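Local structure of 6-phosphogluconate dehydrogenase, NAD-binding (Mycolicibacterium smegmatis MC2 155, 6SMT) at residues Asp236-Val241 / Asp282-Arg287; Ser247-Ile252 / Ala267-Val272. The protein is an imine reductase of the HIBADH-related family that binds NADPH and probably uses it to reduce imines with S-enantioselectivity. All blocks are in the same frame, centred on the assembly; numbering follows the deposited sequence. Where two conformers were deposited one is given.

Overall arrangement
Both contacts lie in the C-terminal, largely helical part of the chain, on the same side of its centre. Interaction 1 joins the loop before helix 241-257 to the loop after helix 263-280. Interaction 2 joins those two helices themselves, so along the chain it falls wholly between the two segments of interaction 1. The centres are about 15 Å apart, and the contacts meet where the O of Val241 packs on CG1 of Val272. Together they tie the two antiparallel helices at their flanks and at one end. Interaction 1 touches NADPH directly. Both also reach the second subunit, whose residues supply much of the binding site for that cofactor.

Interaction 1. Residues Asp236-Val241 / Asp282-Arg287; sequences DASASV and DDEISR. With NDP (NADPH dihydro-nicotinamide-adenine-dinucleotide phosphate), chain F.
OE1 of Glu284 is gripped by two backbone N-H groups of the facing loop. The N of Ser238 donates to OE1 of Glu284 at 2.8 Å, on the syn lone pair of that oxygen, though the bond is well bent, at 131° at the hydrogen. The N of Ala239 reaches the same OE1 at 3.1 Å, along a straighter line but from above the carboxylate plane. Glu284 CG is anti to the backbone N (chi1 -172°), and the chain then bends at chi2 (74°). This bend brings the carboxylate back to residues 237-239, although CB points away from them. CB of Ala237 packs at 3.4 Å against OE1 of Glu284. The two amides would probably favour the ionised carboxylate.

The backbones form a single beta bridge at Ser240 and Glu284. The N of Val241 donates to the O of Asp283 at 2.9 Å, nearly along the C=O axis. A weak bond runs from the N of Ile285 to the O of Ala239. Ser240 is the N-cap of helix 241-257: its OG, placed between backbone N and carbonyl carbon, caps the N of Ser243 and is also hydrogen-bonded to OG of Ser242. The same loop belongs to the NADPH site, where the carboxamide N7N of NADPH donates to the O of Ser238 at 2.8 Å, nearly straight. Within 282-287, Arg287 forms a side-on salt bridge with Asp283, NE at 2.8 Å and NH2 at 2.9 Å from OD2 of Asp283. A water accepts from the N of Ala237 and donates to the O of Asp282. Trp184 of the second subunit packs on Ile285.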
# COMPACT_ATOMS: atom_id res chain seq x y z
N ASP B 236 -20.42 -13.44 -0.84
CA ASP B 236 -21.06 -12.29 -0.14
C ASP B 236 -20.11 -11.08 -0.20
O ASP B 236 -19.83 -10.46 0.79
CB ASP B 236 -21.43 -12.63 1.29
CG ASP B 236 -22.45 -13.80 1.33
OD1 ASP B 236 -23.44 -13.71 0.61
OD2 ASP B 236 -22.19 -14.84 2.04
N ALA B 237 -19.72 -10.74 -1.44
CA ALA B 237 -18.77 -9.65 -1.67
C ALA B 237 -19.38 -8.29 -1.40
O ALA B 237 -20.55 -8.09 -1.79
CB ALA B 237 -18.32 -9.63 -3.11
N SER B 238 -18.63 -7.42 -0.78
CA SER B 238 -19.01 -5.98 -0.75
C SER B 238 -18.25 -5.24 -1.86
O SER B 238 -18.57 -4.03 -2.05
CB SER B 238 -18.71 -5.32 0.55
OG SER B 238 -17.30 -5.31 0.82
N ALA B 239 -17.24 -5.83 -2.46
CA ALA B 239 -16.54 -5.21 -3.62
C ALA B 239 -16.09 -6.39 -4.50
O ALA B 239 -15.19 -7.16 -4.10
CB ALA B 239 -15.37 -4.38 -3.18
N SER B 240 -16.68 -6.48 -5.67
CA SER B 240 -16.51 -7.69 -6.50
C SER B 240 -15.30 -7.57 -7.43
O SER B 240 -14.84 -6.46 -7.86
CB SER B 240 -17.68 -8.00 -7.29
OG SER B 240 -17.84 -7.08 -8.39
N VAL B 241 -14.77 -8.73 -7.82
CA VAL B 241 -13.74 -8.82 -8.84
C VAL B 241 -14.16 -8.19 -10.16
O VAL B 241 -13.35 -7.50 -10.82
CB VAL B 241 -13.35 -10.30 -9.03
CG1 VAL B 241 -12.43 -10.52 -10.17
CG2 VAL B 241 -12.80 -10.83 -7.70
N ASP B 282 -18.07 -12.57 -9.46
CA ASP B 282 -18.94 -12.07 -8.39
C ASP B 282 -18.26 -12.17 -7.05
O ASP B 282 -18.86 -11.62 -6.07
CB ASP B 282 -20.22 -12.91 -8.25
CG ASP B 282 -21.09 -12.98 -9.45
OD1 ASP B 282 -21.04 -12.07 -10.26
OD2 ASP B 282 -21.87 -14.00 -9.52
N ASP B 283 -17.10 -12.79 -6.93
CA ASP B 283 -16.47 -12.98 -5.62
C ASP B 283 -15.79 -11.69 -5.13
O ASP B 283 -15.63 -10.72 -5.92
CB ASP B 283 -15.39 -14.05 -5.71
CG ASP B 283 -15.89 -15.47 -5.74
OD1 ASP B 283 -17.10 -15.65 -5.59
OD2 ASP B 283 -15.03 -16.35 -5.88
N GLU B 284 -15.54 -11.66 -3.83
CA GLU B 284 -14.73 -10.60 -3.21
C GLU B 284 -13.33 -10.59 -3.83
O GLU B 284 -12.76 -11.62 -4.23
CB GLU B 284 -14.76 -10.83 -1.70
CG GLU B 284 -14.13 -9.72 -0.87
CD GLU B 284 -14.84 -8.42 -0.70
OE1 GLU B 284 -15.97 -8.33 -1.08
OE2 GLU B 284 -14.19 -7.53 -0.10
N ILE B 285 -12.68 -9.43 -3.74
CA ILE B 285 -11.33 -9.22 -4.26
C ILE B 285 -10.30 -10.07 -3.56
O ILE B 285 -9.19 -10.24 -4.09
CB ILE B 285 -11.07 -7.66 -4.34
CG1 ILE B 285 -11.35 -6.96 -3.04
CG2 ILE B 285 -11.91 -6.99 -5.45
CD1 ILE B 285 -10.32 -7.27 -2.03
N SER B 286 -10.58 -10.73 -2.43
CA SER B 286 -9.76 -11.74 -1.78
C SER B 286 -9.42 -12.93 -2.68
O SER B 286 -8.42 -13.58 -2.54
CB SER B 286 -10.44 -12.21 -0.51
OG SER B 286 -11.77 -12.65 -0.82
N ARG B 287 -10.22 -13.19 -3.70
CA ARG B 287 -9.97 -14.31 -4.62
C ARG B 287 -8.85 -14.00 -5.58
O ARG B 287 -8.29 -14.93 -6.15
CB ARG B 287 -11.25 -14.51 -5.43
CG ARG B 287 -11.22 -15.62 -6.45
CD ARG B 287 -11.20 -16.97 -5.87
NE ARG B 287 -12.52 -17.41 -5.50
CZ ARG B 287 -12.85 -18.65 -5.10
NH1 ARG B 287 -11.91 -19.57 -4.88
NH2 ARG B 287 -14.13 -18.91 -4.86
PA NDP F . -20.40 -2.63 -9.05
O1A NDP F . -19.29 -1.72 -9.38
O2A NDP F . -20.18 -4.11 -9.09
O5B NDP F . -21.59 -2.29 -10.00
C5B NDP F . -22.82 -3.10 -9.94
C4B NDP F . -24.00 -2.24 -10.24
O4B NDP F . -23.91 -1.69 -11.58
C3B NDP F . -25.33 -3.03 -10.19
O3B NDP F . -26.36 -2.16 -9.76
C2B NDP F . -25.49 -3.41 -11.65
O2B NDP F . -26.79 -3.76 -12.06
C1B NDP F . -25.07 -2.09 -12.27
N9A NDP F . -24.79 -2.14 -13.69
C8A NDP F . -23.74 -2.78 -14.32
N7A NDP F . -23.79 -2.67 -15.64
C5A NDP F . -24.97 -2.01 -15.89
C6A NDP F . -25.65 -1.58 -17.06
N6A NDP F . -25.14 -1.76 -18.29
N1A NDP F . -26.83 -0.97 -16.93
C2A NDP F . -27.34 -0.77 -15.70
N3A NDP F . -26.77 -1.06 -14.53
C4A NDP F . -25.61 -1.68 -14.69
O3 NDP F . -21.10 -2.31 -7.63
PN NDP F . -20.74 -1.54 -6.31
O1N NDP F . -22.02 -1.29 -5.62
O2N NDP F . -19.69 -2.33 -5.63
O5D NDP F . -20.03 -0.22 -6.77
C5D NDP F . -20.76 0.80 -7.50
C4D NDP F . -19.80 1.92 -7.79
O4D NDP F . -19.33 2.47 -6.51
C3D NDP F . -18.55 1.53 -8.56
O3D NDP F . -18.26 2.48 -9.59
C2D NDP F . -17.48 1.41 -7.50
O2D NDP F . -16.16 1.67 -7.96
C1D NDP F . -17.94 2.50 -6.51
N1N NDP F . -17.44 2.23 -5.15
C2N NDP F . -17.71 1.04 -4.53
C3N NDP F . -17.22 0.77 -3.28
C7N NDP F . -17.47 -0.52 -2.64
O7N NDP F . -16.92 -0.69 -1.52
N7N NDP F . -18.26 -1.47 -3.12
C4N NDP F . -16.34 1.75 -2.62
C5N NDP F . -16.18 2.97 -3.30
C6N NDP F . -16.71 3.19 -4.50
P2B NDP F . -27.26 -5.31 -11.78
O1X NDP F . -27.56 -5.43 -10.29
O2X NDP F . -28.46 -5.44 -12.64
O3X NDP F . -26.12 -6.23 -12.21
O HOH W 1 -20.25 -12.43 -3.87

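Interaction 2. Residues Ser247-Ile252 / Ala267-Val272; sequences SVRHLI and AFRGYV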
# COMPACT_ATOMS: atom_id res chain seq x y z
N SER B 247 -12.62 -1.13 -13.11
CA SER B 247 -11.86 -0.02 -12.55
C SER B 247 -10.41 0.02 -13.01
O SER B 247 -9.87 1.07 -13.41
CB SER B 247 -11.97 -0.05 -11.02
OG SER B 247 -11.34 1.15 -10.53
N VAL B 248 -9.75 -1.13 -12.96
CA VAL B 248 -8.31 -1.17 -13.29
C VAL B 248 -8.08 -0.73 -14.74
O VAL B 248 -7.05 -0.07 -14.98
CB VAL B 248 -7.70 -2.54 -12.98
CG1 VAL B 248 -8.15 -3.61 -13.96
CG2 VAL B 248 -6.18 -2.45 -12.86
N ARG B 249 -9.02 -1.02 -15.64
CA ARG B 249 -8.87 -0.49 -17.02
C ARG B 249 -8.82 1.02 -17.08
O ARG B 249 -8.03 1.62 -17.83
CB ARG B 249 -9.98 -1.08 -17.88
CG ARG B 249 -9.74 -2.54 -18.19
CD ARG B 249 -10.91 -3.17 -18.87
NE ARG B 249 -10.49 -4.47 -19.33
CZ ARG B 249 -10.18 -5.58 -18.65
NH1 ARG B 249 -10.13 -5.68 -17.30
NH2 ARG B 249 -9.74 -6.58 -19.41
N HIS B 250 -9.68 1.67 -16.25
CA HIS B 250 -9.68 3.14 -16.15
C HIS B 250 -8.35 3.68 -15.69
O HIS B 250 -7.82 4.64 -16.21
CB HIS B 250 -10.81 3.59 -15.24
CG HIS B 250 -12.12 3.06 -15.53
ND1 HIS B 250 -13.07 2.88 -14.54
CD2 HIS B 250 -12.69 2.57 -16.67
CE1 HIS B 250 -14.11 2.31 -15.05
NE2 HIS B 250 -13.92 2.12 -16.41
N LEU B 251 -7.80 3.02 -14.62
CA LEU B 251 -6.52 3.41 -14.06
C LEU B 251 -5.42 3.32 -15.10
O LEU B 251 -4.59 4.23 -15.13
CB LEU B 251 -6.24 2.60 -12.79
CG LEU B 251 -7.38 2.55 -11.73
CD1 LEU B 251 -6.91 1.72 -10.55
CD2 LEU B 251 -7.70 3.96 -11.24
N ILE B 252 -5.38 2.20 -15.83
CA ILE B 252 -4.36 2.04 -16.90
C ILE B 252 -4.52 3.08 -18.04
O ILE B 252 -3.49 3.68 -18.39
CB ILE B 252 -4.47 0.62 -17.39
CG1 ILE B 252 -3.97 -0.36 -16.33
CG2 ILE B 252 -3.66 0.48 -18.69
CD1 ILE B 252 -4.39 -1.80 -16.54
N ALA B 267 0.04 -5.68 -14.54
CA ALA B 267 0.26 -6.98 -13.91
C ALA B 267 -0.94 -7.36 -13.05
O ALA B 267 -1.48 -8.47 -13.13
CB ALA B 267 1.55 -7.03 -13.12
N PHE B 268 -1.47 -6.37 -12.30
CA PHE B 268 -2.66 -6.65 -11.49
C PHE B 268 -3.87 -7.00 -12.35
O PHE B 268 -4.62 -7.91 -12.02
CB PHE B 268 -2.93 -5.42 -10.58
CG PHE B 268 -4.01 -5.65 -9.56
CD1 PHE B 268 -3.88 -6.59 -8.54
CD2 PHE B 268 -5.16 -4.88 -9.62
CE1 PHE B 268 -4.89 -6.78 -7.62
CE2 PHE B 268 -6.14 -5.06 -8.67
CZ PHE B 268 -6.01 -5.98 -7.69
N ARG B 269 -4.07 -6.27 -13.41
CA ARG B 269 -5.17 -6.57 -14.34
C ARG B 269 -5.10 -8.01 -14.80
O ARG B 269 -6.13 -8.70 -14.87
CB ARG B 269 -5.16 -5.60 -15.51
CG ARG B 269 -6.32 -5.89 -16.46
CD ARG B 269 -6.28 -5.04 -17.72
NE ARG B 269 -5.04 -5.35 -18.41
CZ ARG B 269 -5.06 -6.15 -19.50
NH1 ARG B 269 -6.22 -6.67 -19.89
NH2 ARG B 269 -3.94 -6.44 -20.14
N GLY B 270 -3.90 -8.46 -15.15
CA GLY B 270 -3.86 -9.86 -15.60
C GLY B 270 -4.39 -10.83 -14.61
O GLY B 270 -5.16 -11.75 -14.96
N TYR B 271 -4.16 -10.63 -13.30
CA TYR B 271 -4.70 -11.49 -12.27
C TYR B 271 -6.22 -11.33 -12.18
O TYR B 271 -6.94 -12.29 -11.96
CB TYR B 271 -4.07 -11.22 -10.91
CG TYR B 271 -2.57 -11.17 -10.89
CD1 TYR B 271 -1.75 -12.09 -11.53
CD2 TYR B 271 -1.92 -10.17 -10.21
CE1 TYR B 271 -0.36 -11.98 -11.51
CE2 TYR B 271 -0.54 -10.07 -10.13
CZ TYR B 271 0.25 -10.98 -10.81
OH TYR B 271 1.62 -10.86 -10.77
N VAL B 272 -6.67 -10.08 -12.17
CA VAL B 272 -8.13 -9.79 -12.11
C VAL B 272 -8.86 -10.45 -13.28
O VAL B 272 -9.85 -11.14 -13.04
CB VAL B 272 -8.32 -8.27 -12.07
CG1 VAL B 272 -9.79 -7.95 -12.23
CG2 VAL B 272 -7.78 -7.68 -10.80
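Arg269 CG stands anti to its backbone N, and the chain turns only at chi3 (61°), so its methylene groups cross the side chains of Val248 and Ile252 at about a right angle. Arg249 leaves its helix with CG beside the backbone N and runs extended to NE, which carries its guanidinium over to Arg269. The two segments belong to an antiparallel helix pair, helices 241-257 and 263-280, in the C-terminal domain. The axes of segments 247-252 and 267-272 come within 10.0 Å, at 161°. CG1 of Val248 sits 3.8 Å from CG of Arg269, and CD1 of Ile252 lies 3.9 Å from CD of Arg269. On its other branch, Val248 CG2 meets the edge of the Phe268 ring at CD2, 4.2 Å away. No hydrogen bond crosses between the segments. The positive charges of Arg249 and Arg269 are probably eased by Asp273, whose OD1 forms a salt bridge with Arg249 NH1 and whose OD2 forms one with Arg269 NH1. The guanidinium planes stand 84° apart. CD of Arg269 lies over one face of the Arg249 guanidinium, toward its rim, while NH2 of Arg249 approaches the edge of the Arg269 guanidinium, 3.6 Å from Arg269 NH1.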